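Local coordinates for protein Non-ribosomal peptide synthetase (Methanobrevibacter ruminantium, PDB 6VTJ) that probably carries a peptide on a phosphopantetheine-bearing carrier domain and releases it reductively in an adjoining NAD(P)H-dependent reductase domain of a non-ribosomal peptide synthetase, at residues His141-Phe146 / Ile154-Arg159; Arg169-Met174 / Asp181-Val186. One frame throughout, in Å; residues are numbered along the deposited sequence.

Interaction 1: His141-Phe146 / Ile154-Arg159; sequences HILYEF and IYCMLR
The 141-146 segment of helix 137-149, bearing Leu143 and Phe146, runs nearly antiparallel to strand 154-158, the segment axes at 167° and 10.4 Å apart at closest approach. No hydrogen bond crosses the gap; the contact is apolar and buried, and Ile154 stands at its middle. Both branches of Ile154 touch Leu143 and Phe146, the tighter contact being that of Ile154 CG2 with Leu143 CD1 at 3.6 Å. Ile154 CB comes up to the Phe146 ring obliquely, 3.7 Å from Phe146 CD1, in an off-centre CH-pi contact with CB 4.1 Å from the ring centroid. The Phe146 ring and the isoleucine point in opposing senses and slide past one another, the ring being brought alongside because its CG is anti to the backbone N (chi1 -177°). An alanine in place of Phe146 would probably open a gap beside Ile154 and take away the ring its CB packs against. Further along the strand, Leu143 CD1 also reaches Cys156 SG at 4.1 Å. Leu131 of the neighbouring strand 129-132 touches both Leu143 and Ile154. Strand 129-132, helix 137-149 and strand 154-158 form a beta-alpha-beta unit, the building block of the Rossmann-like fold of this reductase family.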
loop_
_atom_site.group_PDB
_atom_site.type_symbol
_atom_site.label_atom_id
_atom_site.label_comp_id
_atom_site.label_asym_id
_atom_site.label_seq_id
_atom_site.Cartn_x
_atom_site.Cartn_y
_atom_site.Cartn_z
ATOM N N HIS A 141 2.686 3.553 14.565
ATOM C CA HIS A 141 2.231 2.480 15.429
ATOM C C HIS A 141 3.319 1.464 15.701
ATOM O O HIS A 141 3.325 0.852 16.774
ATOM C CB HIS A 141 1.002 1.839 14.811
ATOM C CG HIS A 141 -0.222 2.679 14.971
ATOM N ND1 HIS A 141 -0.680 3.520 13.981
ATOM C CD2 HIS A 141 -1.047 2.856 16.032
ATOM C CE1 HIS A 141 -1.763 4.150 14.410
ATOM N NE2 HIS A 141 -1.997 3.775 15.658
ATOM N N ILE A 142 4.254 1.281 14.760
ATOM C CA ILE A 142 5.473 0.540 15.085
ATOM C C ILE A 142 6.224 1.235 16.220
ATOM O O ILE A 142 6.714 0.585 17.144
ATOM C CB ILE A 142 6.371 0.369 13.847
ATOM C CG1 ILE A 142 5.691 -0.528 12.793
ATOM C CG2 ILE A 142 7.756 -0.162 14.269
ATOM C CD1 ILE A 142 6.463 -0.683 11.477
ATOM N N LEU A 143 6.317 2.568 16.174
ATOM C CA LEU A 143 7.007 3.285 17.243
ATOM C C LEU A 143 6.260 3.126 18.566
ATOM O O LEU A 143 6.868 2.885 19.622
ATOM C CB LEU A 143 7.148 4.760 16.870
ATOM C CG LEU A 143 7.461 5.757 17.987
ATOM C CD1 LEU A 143 8.816 5.429 18.579
ATOM C CD2 LEU A 143 7.446 7.181 17.458
ATOM N N TYR A 144 4.942 3.274 18.525
ATOM C CA TYR A 144 4.113 3.028 19.701
ATOM C C TYR A 144 4.387 1.656 20.311
ATOM O O TYR A 144 4.720 1.546 21.496
ATOM C CB TYR A 144 2.647 3.153 19.318
ATOM C CG TYR A 144 1.701 3.009 20.481
ATOM C CD1 TYR A 144 1.544 4.040 21.397
ATOM C CD2 TYR A 144 0.959 1.848 20.658
ATOM C CE1 TYR A 144 0.687 3.925 22.458
ATOM C CE2 TYR A 144 0.092 1.723 21.716
ATOM C CZ TYR A 144 -0.045 2.769 22.616
ATOM O OH TYR A 144 -0.903 2.662 23.688
ATOM N N GLU A 145 4.275 0.594 19.506
ATOM C CA GLU A 145 4.465 -0.745 20.055
ATOM C C GLU A 145 5.894 -0.967 20.522
ATOM O O GLU A 145 6.123 -1.723 21.476
ATOM C CB GLU A 145 4.088 -1.821 19.035
ATOM C CG GLU A 145 2.619 -1.849 18.656
ATOM C CD GLU A 145 1.685 -2.179 19.825
ATOM O OE1 GLU A 145 2.091 -2.935 20.748
ATOM O OE2 GLU A 145 0.533 -1.675 19.804
ATOM N N PHE A 146 6.872 -0.343 19.868
ATOM C CA PHE A 146 8.247 -0.510 20.321
ATOM C C PHE A 146 8.416 0.094 21.707
ATOM O O PHE A 146 9.010 -0.520 22.595
ATOM C CB PHE A 146 9.228 0.125 19.330
ATOM C CG PHE A 146 10.674 -0.083 19.700
ATOM C CD1 PHE A 146 11.309 0.774 20.596
ATOM C CD2 PHE A 146 11.393 -1.153 19.180
ATOM C CE1 PHE A 146 12.650 0.570 20.952
ATOM C CE2 PHE A 146 12.731 -1.359 19.533
ATOM C CZ PHE A 146 13.355 -0.495 20.418
ATOM N N ILE A 154 15.004 3.609 19.906
ATOM C CA ILE A 154 14.473 3.666 18.549
ATOM C C ILE A 154 14.810 5.024 17.932
ATOM O O ILE A 154 14.391 6.072 18.437
ATOM C CB ILE A 154 12.960 3.391 18.515
ATOM C CG1 ILE A 154 12.453 3.381 17.074
ATOM C CG2 ILE A 154 12.177 4.408 19.333
ATOM C CD1 ILE A 154 11.113 2.701 16.931
ATOM N N TYR A 155 15.585 4.997 16.857
ATOM C CA TYR A 155 15.911 6.167 16.057
ATOM C C TYR A 155 14.880 6.306 14.948
ATOM O O TYR A 155 14.676 5.366 14.181
ATOM C CB TYR A 155 17.295 6.011 15.427
ATOM C CG TYR A 155 18.446 5.920 16.406
ATOM C CD1 TYR A 155 18.670 4.766 17.148
ATOM C CD2 TYR A 155 19.329 6.990 16.566
ATOM C CE1 TYR A 155 19.743 4.681 18.040
ATOM C CE2 TYR A 155 20.399 6.917 17.452
ATOM C CZ TYR A 155 20.598 5.760 18.186
ATOM O OH TYR A 155 21.656 5.686 19.059
ATOM N N CYS A 156 14.271 7.477 14.826
ATOM C CA CYS A 156 13.222 7.698 13.831
ATOM C C CYS A 156 13.719 8.728 12.836
ATOM O O CYS A 156 13.925 9.888 13.202
ATOM C CB CYS A 156 11.926 8.170 14.484
ATOM S SG CYS A 156 11.333 7.093 15.792
ATOM N N MET A 157 13.889 8.319 11.586
ATOM C CA MET A 157 14.380 9.230 10.559
ATOM C C MET A 157 13.210 9.904 9.846
ATOM O O MET A 157 12.356 9.224 9.269
ATOM C CB MET A 157 15.260 8.499 9.551
ATOM C CG MET A 157 16.096 9.454 8.717
ATOM S SD MET A 157 16.819 8.687 7.255
ATOM C CE MET A 157 17.977 7.561 8.006
ATOM N N LEU A 158 13.194 11.215 9.844
ATOM C CA LEU A 158 12.171 11.967 9.205
ATOM C C LEU A 158 12.583 13.379 8.799
ATOM O O LEU A 158 13.541 13.901 9.276
ATOM C CB LEU A 158 10.979 12.036 10.111
ATOM C CG LEU A 158 11.090 12.703 11.462
ATOM C CD1 LEU A 158 11.009 14.185 11.395
ATOM C CD2 LEU A 158 10.168 12.177 12.504
ATOM N N ARG A 159 11.824 13.970 7.897
ATOM C CA ARG A 159 12.037 15.348 7.480
ATOM C C ARG A 159 11.358 16.301 8.457
ATOM O O ARG A 159 10.331 15.974 9.055
ATOM C CB ARG A 159 11.471 15.574 6.070
ATOM C CG ARG A 159 12.128 14.751 4.954
ATOM C CD ARG A 159 11.518 15.047 3.561
ATOM N NE ARG A 159 10.371 14.194 3.237
ATOM C CZ ARG A 159 10.442 13.090 2.495
#

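Interaction 2: Arg169-Met174 / Asp181-Val186; sequences RLIDVM and DFTDLV
Ile171 and Met174, one turn apart on helix 166-177, meet the chain that leads on toward strand 190-194, and each takes a different approach. Ile171 crosses Thr183 at about a right angle, its CD1 methyl lying 3.8 Å from Thr183 CG2, and it meets Val186 obliquely, with Ile171 CG1 4.0 Å from Val186 CG2. The CG1-CD1 branch thus spans Thr183 and Val186, between which a short 3-10 segment runs, while the Ile171 CG2 methyl faces Thr183 OG1 at 3.9 Å. Met174 crosses Phe182 at about a right angle: a bend at its last torsion (chi3 73°) brings the methyl CE to 3.6 Å from Phe182 CB and 3.5 Å from the carbonyl Phe182 O, so the methyl bears on the root of Phe182 rather than on its ring. The loop that receives these side chains is shaped by an Asx turn. Asp181 OD1 accepts the backbone N of Thr183 at 2.8 Å, on the anti side of the carboxylate and 28° out of its plane, with an N-H...O angle of 156°. The Thr183 hydroxyl lies implausibly close to the same oxygen, and a second bond there is doubtful. Met174 SD sits beside Val186 CG2, 4.3 Å away, which joins the two clusters, and Ile190 of strand 190-194 also touches Met174.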
loop_
_atom_site.group_PDB
_atom_site.type_symbol
_atom_site.label_atom_id
_atom_site.label_comp_id
_atom_site.label_asym_id
_atom_site.label_seq_id
_atom_site.Cartn_x
_atom_site.Cartn_y
_atom_site.Cartn_z
ATOM N N ARG A 169 8.167 17.815 14.938
ATOM C CA ARG A 169 7.226 17.135 14.047
ATOM C C ARG A 169 6.866 15.740 14.556
ATOM O O ARG A 169 5.686 15.354 14.554
ATOM C CB ARG A 169 7.809 17.037 12.636
ATOM C CG ARG A 169 6.826 16.422 11.667
ATOM C CD ARG A 169 7.370 16.236 10.271
ATOM N NE ARG A 169 6.370 15.551 9.458
ATOM C CZ ARG A 169 6.639 14.828 8.377
ATOM N NH1 ARG A 169 7.891 14.670 7.964
ATOM N NH2 ARG A 169 5.647 14.254 7.713
ATOM N N LEU A 170 7.875 14.951 14.950
ATOM C CA LEU A 170 7.590 13.634 15.515
ATOM C C LEU A 170 6.746 13.746 16.780
ATOM O O LEU A 170 5.807 12.965 16.972
ATOM C CB LEU A 170 8.878 12.869 15.806
ATOM C CG LEU A 170 8.628 11.455 16.346
ATOM C CD1 LEU A 170 8.148 10.530 15.226
ATOM C CD2 LEU A 170 9.864 10.899 17.006
ATOM N N ILE A 171 7.044 14.726 17.645
ATOM C CA ILE A 171 6.253 14.889 18.864
ATOM C C ILE A 171 4.802 15.221 18.527
ATOM O O ILE A 171 3.861 14.718 19.165
ATOM C CB ILE A 171 6.879 15.967 19.763
ATOM C CG1 ILE A 171 8.133 15.413 20.434
ATOM C CG2 ILE A 171 5.874 16.421 20.801
ATOM C CD1 ILE A 171 8.860 16.408 21.305
ATOM N N ASP A 172 4.597 16.048 17.504
ATOM C CA ASP A 172 3.240 16.431 17.133
ATOM C C ASP A 172 2.458 15.246 16.586
ATOM O O ASP A 172 1.279 15.074 16.909
ATOM C CB ASP A 172 3.268 17.556 16.098
ATOM C CG ASP A 172 1.881 18.032 15.747
ATOM O OD1 ASP A 172 1.149 18.445 16.672
ATOM O OD2 ASP A 172 1.498 17.947 14.565
ATOM N N VAL A 173 3.095 14.425 15.750
ATOM C CA VAL A 173 2.422 13.234 15.232
ATOM C C VAL A 173 2.104 12.261 16.364
ATOM O O VAL A 173 1.009 11.670 16.419
ATOM C CB VAL A 173 3.293 12.575 14.147
ATOM C CG1 VAL A 173 2.634 11.288 13.633
ATOM C CG2 VAL A 173 3.578 13.562 13.033
ATOM N N MET A 174 3.054 12.081 17.290
ATOM C CA MET A 174 2.835 11.197 18.431
ATOM C C MET A 174 1.605 11.622 19.218
ATOM O O MET A 174 0.762 10.789 19.576
ATOM C CB MET A 174 4.066 11.187 19.338
ATOM C CG MET A 174 5.215 10.328 18.840
ATOM S SD MET A 174 6.696 10.661 19.810
ATOM C CE MET A 174 6.191 9.835 21.328
ATOM N N ASP A 181 0.969 10.364 26.473
ATOM C CA ASP A 181 1.979 11.339 26.092
ATOM C C ASP A 181 3.340 10.689 26.322
ATOM O O ASP A 181 3.792 10.554 27.459
ATOM C CB ASP A 181 1.801 12.621 26.898
ATOM C CG ASP A 181 2.768 13.710 26.483
ATOM O OD1 ASP A 181 3.675 13.424 25.680
ATOM O OD2 ASP A 181 2.611 14.862 26.947
ATOM N N PHE A 182 4.004 10.283 25.243
ATOM C CA PHE A 182 5.353 9.745 25.345
ATOM C C PHE A 182 6.417 10.770 24.945
ATOM O O PHE A 182 7.526 10.389 24.539
ATOM C CB PHE A 182 5.454 8.465 24.525
ATOM C CG PHE A 182 4.813 7.276 25.196
ATOM C CD1 PHE A 182 5.083 6.987 26.534
ATOM C CD2 PHE A 182 3.925 6.461 24.511
ATOM C CE1 PHE A 182 4.485 5.879 27.183
ATOM C CE2 PHE A 182 3.323 5.352 25.145
ATOM C CZ PHE A 182 3.599 5.070 26.487
ATOM N N THR A 183 6.110 12.070 25.106
ATOM C CA THR A 183 7.066 13.136 24.789
ATOM C C THR A 183 8.322 13.026 25.632
ATOM O O THR A 183 9.434 13.283 25.150
ATOM C CB THR A 183 6.448 14.514 25.040
ATOM O OG1 THR A 183 5.281 14.682 24.241
ATOM C CG2 THR A 183 7.462 15.641 24.746
ATOM N N ASP A 184 8.156 12.708 26.916
ATOM C CA ASP A 184 9.288 12.631 27.826
ATOM C C ASP A 184 10.254 11.515 27.470
ATOM O O ASP A 184 11.364 11.491 28.002
ATOM C CB ASP A 184 8.790 12.471 29.264
ATOM C CG ASP A 184 7.789 11.343 29.418
ATOM O OD1 ASP A 184 6.938 11.145 28.514
ATOM O OD2 ASP A 184 7.856 10.655 30.463
ATOM N N LEU A 185 9.883 10.602 26.584
ATOM C CA LEU A 185 10.867 9.625 26.142
ATOM C C LEU A 185 11.720 10.146 25.000
ATOM O O LEU A 185 12.756 9.551 24.701
ATOM C CB LEU A 185 10.177 8.319 25.740
ATOM C CG LEU A 185 9.373 7.655 26.863
ATOM C CD1 LEU A 185 8.952 6.253 26.462
ATOM C CD2 LEU A 185 10.210 7.615 28.129
ATOM N N VAL A 186 11.308 11.235 24.353
ATOM C CA VAL A 186 12.110 11.823 23.282
ATOM C C VAL A 186 13.371 12.408 23.892
ATOM O O VAL A 186 13.308 13.280 24.768
ATOM C CB VAL A 186 11.314 12.889 22.515
ATOM C CG1 VAL A 186 12.199 13.610 21.526
ATOM C CG2 VAL A 186 10.126 12.229 21.802
#

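Interactions 1 and 2 follow in series along the chain, their centres about 10 Å apart, with strand 154-158 leading into helix 166-177. Packing joins them at several points: Leu158 CD2 lies 3.6 Å from Leu170 CB, Leu143 CD2 is 4.1 Å from Leu170 CD1, and Tyr144 CE1 comes within 4.0 Å of Phe182 CE2. A probable hydrogen bond of 3.0 Å from Arg169 NH1 to Arg159 O adds a polar tie just past the end of strand 154-158. Helix 137-149, a partner in interaction 1, also packs on residues of interaction 2, Ile140 on Met174 and Ile147 on Phe182. None of the residues lining the 4'-phosphopantetheine pocket belongs to either contact.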